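Local coordinates for protein aminofutalosine deaminase (Helicobacter pylori, PDB 7LKK) that hydrolytically deaminates aminofutalosine in the menaquinone pathway, using a metal ion held in an amidohydrolase-type barrel, at residues I122-G134 against K410-I423. Residues are numbered along the deposited sequence; the frame is centred on the assembly and turned at random.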
loop_
_atom_site.group_PDB
_atom_site.type_symbol
_atom_site.label_atom_id
_atom_site.label_comp_id
_atom_site.label_asym_id
_atom_site.label_seq_id
_atom_site.Cartn_x
_atom_site.Cartn_y
_atom_site.Cartn_z
ATOM N N ILE A 122 7.138 18.860 -5.211
ATOM C CA ILE A 122 8.038 19.360 -4.182
ATOM C C ILE A 122 7.285 19.451 -2.878
ATOM O O ILE A 122 7.817 19.162 -1.789
ATOM C CB ILE A 122 8.591 20.743 -4.579
ATOM C CG1 ILE A 122 9.687 20.599 -5.617
ATOM C CG2 ILE A 122 9.077 21.523 -3.344
ATOM C CD1 ILE A 122 10.034 21.884 -6.296
ATOM N N MET A 123 6.037 19.914 -2.959
ATOM C CA MET A 123 5.423 20.198 -1.689
ATOM C C MET A 123 5.005 18.896 -1.011
ATOM O O MET A 123 4.963 18.823 0.222
ATOM C CB MET A 123 4.233 21.150 -1.831
ATOM C CG MET A 123 4.524 22.575 -1.279
ATOM S SD MET A 123 2.913 23.438 -1.071
ATOM C CE MET A 123 2.131 23.683 -2.654
ATOM N N ALA A 124 4.644 17.895 -1.817
ATOM C CA ALA A 124 4.368 16.537 -1.339
ATOM C C ALA A 124 5.571 15.931 -0.609
ATOM O O ALA A 124 5.406 15.188 0.369
ATOM C CB ALA A 124 3.993 15.616 -2.512
ATOM N N GLN A 125 6.789 16.202 -1.094
ATOM C CA GLN A 125 7.997 15.777 -0.382
ATOM C C GLN A 125 8.066 16.417 1.001
ATOM O O GLN A 125 8.160 15.727 2.025
ATOM C CB GLN A 125 9.242 16.143 -1.199
ATOM C CG GLN A 125 9.288 15.520 -2.584
ATOM C CD GLN A 125 9.429 14.016 -2.527
ATOM O OE1 GLN A 125 10.531 13.489 -2.353
ATOM N NE2 GLN A 125 8.317 13.313 -2.682
ATOM N N LEU A 126 7.999 17.749 1.044
ATOM C CA LEU A 126 8.173 18.473 2.300
ATOM C C LEU A 126 7.123 18.075 3.330
ATOM O O LEU A 126 7.444 17.837 4.499
ATOM C CB LEU A 126 8.131 19.977 2.039
ATOM C CG LEU A 126 9.309 20.552 1.252
ATOM C CD1 LEU A 126 8.936 21.894 0.646
ATOM C CD2 LEU A 126 10.534 20.682 2.143
ATOM N N LYS A 127 5.856 17.993 2.917
ATOM C CA LYS A 127 4.813 17.613 3.863
ATOM C C LYS A 127 4.931 16.158 4.292
ATOM O O LYS A 127 4.423 15.797 5.359
ATOM C CB LYS A 127 3.431 17.866 3.267
ATOM C CG LYS A 127 2.989 19.323 3.312
ATOM C CD LYS A 127 1.775 19.585 2.418
ATOM C CE LYS A 127 1.086 18.298 1.982
ATOM N NZ LYS A 127 1.536 17.844 0.636
ATOM N N SER A 128 5.597 15.325 3.495
ATOM C CA SER A 128 5.867 13.940 3.861
ATOM C C SER A 128 7.058 13.796 4.798
ATOM O O SER A 128 7.390 12.668 5.180
ATOM C CB SER A 128 6.102 13.103 2.598
ATOM O OG SER A 128 6.316 11.740 2.915
ATOM N N GLY A 129 7.710 14.896 5.165
ATOM C CA GLY A 129 8.884 14.855 6.011
ATOM C C GLY A 129 10.201 14.728 5.280
ATOM O O GLY A 129 11.235 14.532 5.932
ATOM N N VAL A 130 10.201 14.843 3.955
ATOM C CA VAL A 130 11.418 14.697 3.162
ATOM C C VAL A 130 12.174 16.017 3.159
ATOM O O VAL A 130 11.611 17.066 2.823
ATOM C CB VAL A 130 11.087 14.245 1.729
ATOM C CG1 VAL A 130 12.352 14.175 0.885
ATOM C CG2 VAL A 130 10.373 12.904 1.744
ATOM N N GLY A 131 13.449 15.969 3.541
ATOM C CA GLY A 131 14.286 17.154 3.556
ATOM C C GLY A 131 15.323 17.182 2.448
ATOM O O GLY A 131 15.836 18.249 2.097
ATOM N N SER A 132 15.647 16.014 1.893
ATOM C CA SER A 132 16.684 15.891 0.876
ATOM C C SER A 132 16.201 14.961 -0.226
ATOM O O SER A 132 15.532 13.960 0.048
ATOM C CB SER A 132 17.997 15.355 1.470
ATOM O OG SER A 132 18.383 16.093 2.619
ATOM N N VAL A 133 16.539 15.291 -1.472
ATOM C CA VAL A 133 16.078 14.533 -2.628
ATOM C C VAL A 133 17.249 14.255 -3.560
ATOM O O VAL A 133 18.106 15.118 -3.780
ATOM C CB VAL A 133 14.950 15.267 -3.385
ATOM C CG1 VAL A 133 13.670 15.271 -2.562
ATOM C CG2 VAL A 133 15.367 16.691 -3.740
ATOM N N GLY A 134 17.294 13.033 -4.086
ATOM C CA GLY A 134 18.130 12.711 -5.226
ATOM C C GLY A 134 17.302 12.787 -6.493
ATOM O O GLY A 134 16.521 11.877 -6.782
ATOM N N LYS A 410 1.312 10.644 8.294
ATOM C CA LYS A 410 0.838 11.126 7.004
ATOM C C LYS A 410 1.410 12.488 6.648
ATOM O O LYS A 410 2.003 12.643 5.573
ATOM C CB LYS A 410 -0.699 11.157 6.984
ATOM C CG LYS A 410 -1.309 9.859 6.471
ATOM C CD LYS A 410 -2.446 9.368 7.350
ATOM C CE LYS A 410 -3.698 10.204 7.165
ATOM N NZ LYS A 410 -4.826 9.692 7.992
ATOM N N GLU A 411 1.256 13.486 7.518
ATOM C CA GLU A 411 1.766 14.826 7.266
ATOM C C GLU A 411 2.593 15.287 8.456
ATOM O O GLU A 411 2.231 15.037 9.609
ATOM C CB GLU A 411 0.628 15.822 7.005
ATOM C CG GLU A 411 1.101 17.244 6.730
ATOM C CD GLU A 411 0.077 18.068 5.973
ATOM O OE1 GLU A 411 -0.626 17.499 5.110
ATOM O OE2 GLU A 411 -0.025 19.285 6.240
ATOM N N VAL A 412 3.703 15.967 8.170
ATOM C CA VAL A 412 4.593 16.418 9.230
ATOM C C VAL A 412 3.975 17.610 9.956
ATOM O O VAL A 412 3.260 18.432 9.366
ATOM C CB VAL A 412 5.984 16.752 8.658
ATOM C CG1 VAL A 412 6.000 18.131 8.006
ATOM C CG2 VAL A 412 7.046 16.643 9.737
ATOM N N GLU A 413 4.231 17.688 11.261
ATOM C CA GLU A 413 3.750 18.791 12.082
ATOM C C GLU A 413 4.772 19.915 12.175
ATOM O O GLU A 413 4.403 21.094 12.174
ATOM C CB GLU A 413 3.399 18.287 13.483
ATOM C CG GLU A 413 2.532 19.237 14.289
ATOM C CD GLU A 413 2.389 18.804 15.735
ATOM O OE1 GLU A 413 2.835 17.687 16.068
ATOM O OE2 GLU A 413 1.831 19.583 16.538
ATOM N N ARG A 414 6.053 19.567 12.260
ATOM C CA ARG A 414 7.137 20.533 12.192
ATOM C C ARG A 414 8.230 19.975 11.299
ATOM O O ARG A 414 8.594 18.801 11.408
ATOM C CB ARG A 414 7.715 20.850 13.578
ATOM C CG ARG A 414 6.758 21.572 14.503
ATOM C CD ARG A 414 6.501 22.992 14.030
ATOM N NE ARG A 414 5.800 23.784 15.037
ATOM C CZ ARG A 414 4.507 23.665 15.320
ATOM N NH1 ARG A 414 3.757 22.784 14.672
ATOM N NH2 ARG A 414 3.959 24.431 16.254
ATOM N N LEU A 415 8.744 20.818 10.411
ATOM C CA LEU A 415 9.889 20.473 9.581
ATOM C C LEU A 415 10.931 21.567 9.737
ATOM O O LEU A 415 10.649 22.738 9.461
ATOM C CB LEU A 415 9.489 20.305 8.111
ATOM C CG LEU A 415 10.614 19.892 7.159
ATOM C CD1 LEU A 415 11.239 18.575 7.597
ATOM C CD2 LEU A 415 10.106 19.798 5.728
ATOM N N PHE A 416 12.119 21.189 10.195
ATOM C CA PHE A 416 13.263 22.085 10.284
ATOM C C PHE A 416 14.327 21.604 9.310
ATOM O O PHE A 416 14.676 20.420 9.308
ATOM C CB PHE A 416 13.834 22.130 11.703
ATOM C CG PHE A 416 12.869 22.639 12.736
ATOM C CD1 PHE A 416 12.000 21.772 13.377
ATOM C CD2 PHE A 416 12.841 23.981 13.077
ATOM C CE1 PHE A 416 11.114 22.236 14.332
ATOM C CE2 PHE A 416 11.959 24.451 14.032
ATOM C CZ PHE A 416 11.093 23.577 14.659
ATOM N N LEU A 417 14.830 22.517 8.482
ATOM C CA LEU A 417 15.881 22.210 7.519
ATOM C C LEU A 417 17.017 23.196 7.727
ATOM O O LEU A 417 16.817 24.410 7.615
ATOM C CB LEU A 417 15.355 22.276 6.083
ATOM C CG LEU A 417 14.335 21.194 5.720
ATOM C CD1 LEU A 417 13.922 21.295 4.258
ATOM C CD2 LEU A 417 14.881 19.810 6.036
ATOM N N GLY A 418 18.203 22.675 8.025
ATOM C CA GLY A 418 19.302 23.536 8.428
ATOM C C GLY A 418 18.979 24.397 9.627
ATOM O O GLY A 418 19.492 25.515 9.736
ATOM N N GLY A 419 18.129 23.908 10.531
ATOM C CA GLY A 419 17.749 24.650 11.712
ATOM C C GLY A 419 16.650 25.671 11.520
ATOM O O GLY A 419 16.174 26.234 12.513
ATOM N N LYS A 420 16.232 25.936 10.287
ATOM C CA LYS A 420 15.171 26.893 10.007
ATOM C C LYS A 420 13.840 26.166 9.866
ATOM O O LYS A 420 13.759 25.121 9.214
ATOM C CB LYS A 420 15.472 27.686 8.734
ATOM C CG LYS A 420 16.848 28.330 8.720
ATOM C CD LYS A 420 17.054 29.180 7.475
ATOM C CE LYS A 420 18.438 29.807 7.459
ATOM N NZ LYS A 420 18.612 30.749 6.317
ATOM N N ARG A 421 12.799 26.722 10.479
ATOM C CA ARG A 421 11.480 26.109 10.399
ATOM C C ARG A 421 10.910 26.288 8.999
ATOM O O ARG A 421 10.770 27.418 8.517
ATOM C CB ARG A 421 10.541 26.710 11.441
ATOM C CG ARG A 421 9.197 26.001 11.503
ATOM C CD ARG A 421 8.298 26.549 12.597
ATOM N NE ARG A 421 6.946 26.008 12.485
ATOM C CZ ARG A 421 5.897 26.462 13.161
ATOM N NH1 ARG A 421 6.036 27.474 14.007
ATOM N NH2 ARG A 421 4.705 25.903 12.990
ATOM N N VAL A 422 10.588 25.176 8.347
ATOM C CA VAL A 422 9.966 25.192 7.032
ATOM C C VAL A 422 8.466 24.939 7.123
ATOM O O VAL A 422 7.679 25.627 6.475
ATOM C CB VAL A 422 10.652 24.163 6.108
ATOM C CG1 VAL A 422 9.892 24.024 4.798
ATOM C CG2 VAL A 422 12.100 24.563 5.852
ATOM N N ILE A 423 8.060 23.969 7.934
ATOM C CA ILE A 423 6.648 23.692 8.158
ATOM C C ILE A 423 6.365 23.764 9.654
ATOM O O ILE A 423 7.158 23.284 10.461
ATOM C CB ILE A 423 6.245 22.321 7.577
ATOM C CG1 ILE A 423 6.276 22.358 6.047
ATOM C CG2 ILE A 423 4.869 21.905 8.074
ATOM C CD1 ILE A 423 6.157 20.996 5.401
ATOM O OXT ILE A 423 5.347 24.298 10.094
#
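With CG swung anti to its carbonyl carbon (chi1 -68°), Leu126 turns CD2 onto CD2 of Leu415 (3.7 Å), a residue with CG anti to its backbone N (chi1 -178°). The two side chains cross at about a right angle, and Leu417 CD1 adds a second methyl 4.0 Å from Leu126 CD2. Leucine suits this buried seam because its methyl-tipped branches fill it with apolar surface; Leu417 divides its two methyls between Leu126 and Gly131. The extended CG1-CD1 arm of C-terminal Ile423 brings CD1 against the last helical turn, 4.0 Å from Leu126 CB. Gly129, at positive phi with no side chain to press on the preceding carbonyl, ends the helix in a Schellman motif; Gly131, bare at CA, admits Leu417 CD2 to 3.7 Å. One fairly straight hydrogen bond (157° at H) joins the backbones, Val412 N to Lys127 O at 2.9 Å, and Val412 CG1 gives compact apolar cover near Leu126 O. Beside it, aliphatic Lys127 crosses Glu411, with CE 3.7 Å from OE1. The contact sets the end of helix 115-127 and the start of barrel strand 130-137 against hairpin 414-421 and its flanks; strands 69-80 and 387-391, themselves paired, link the two sides, 69-80 pairing with 130-137 and 387-391 with 414-417.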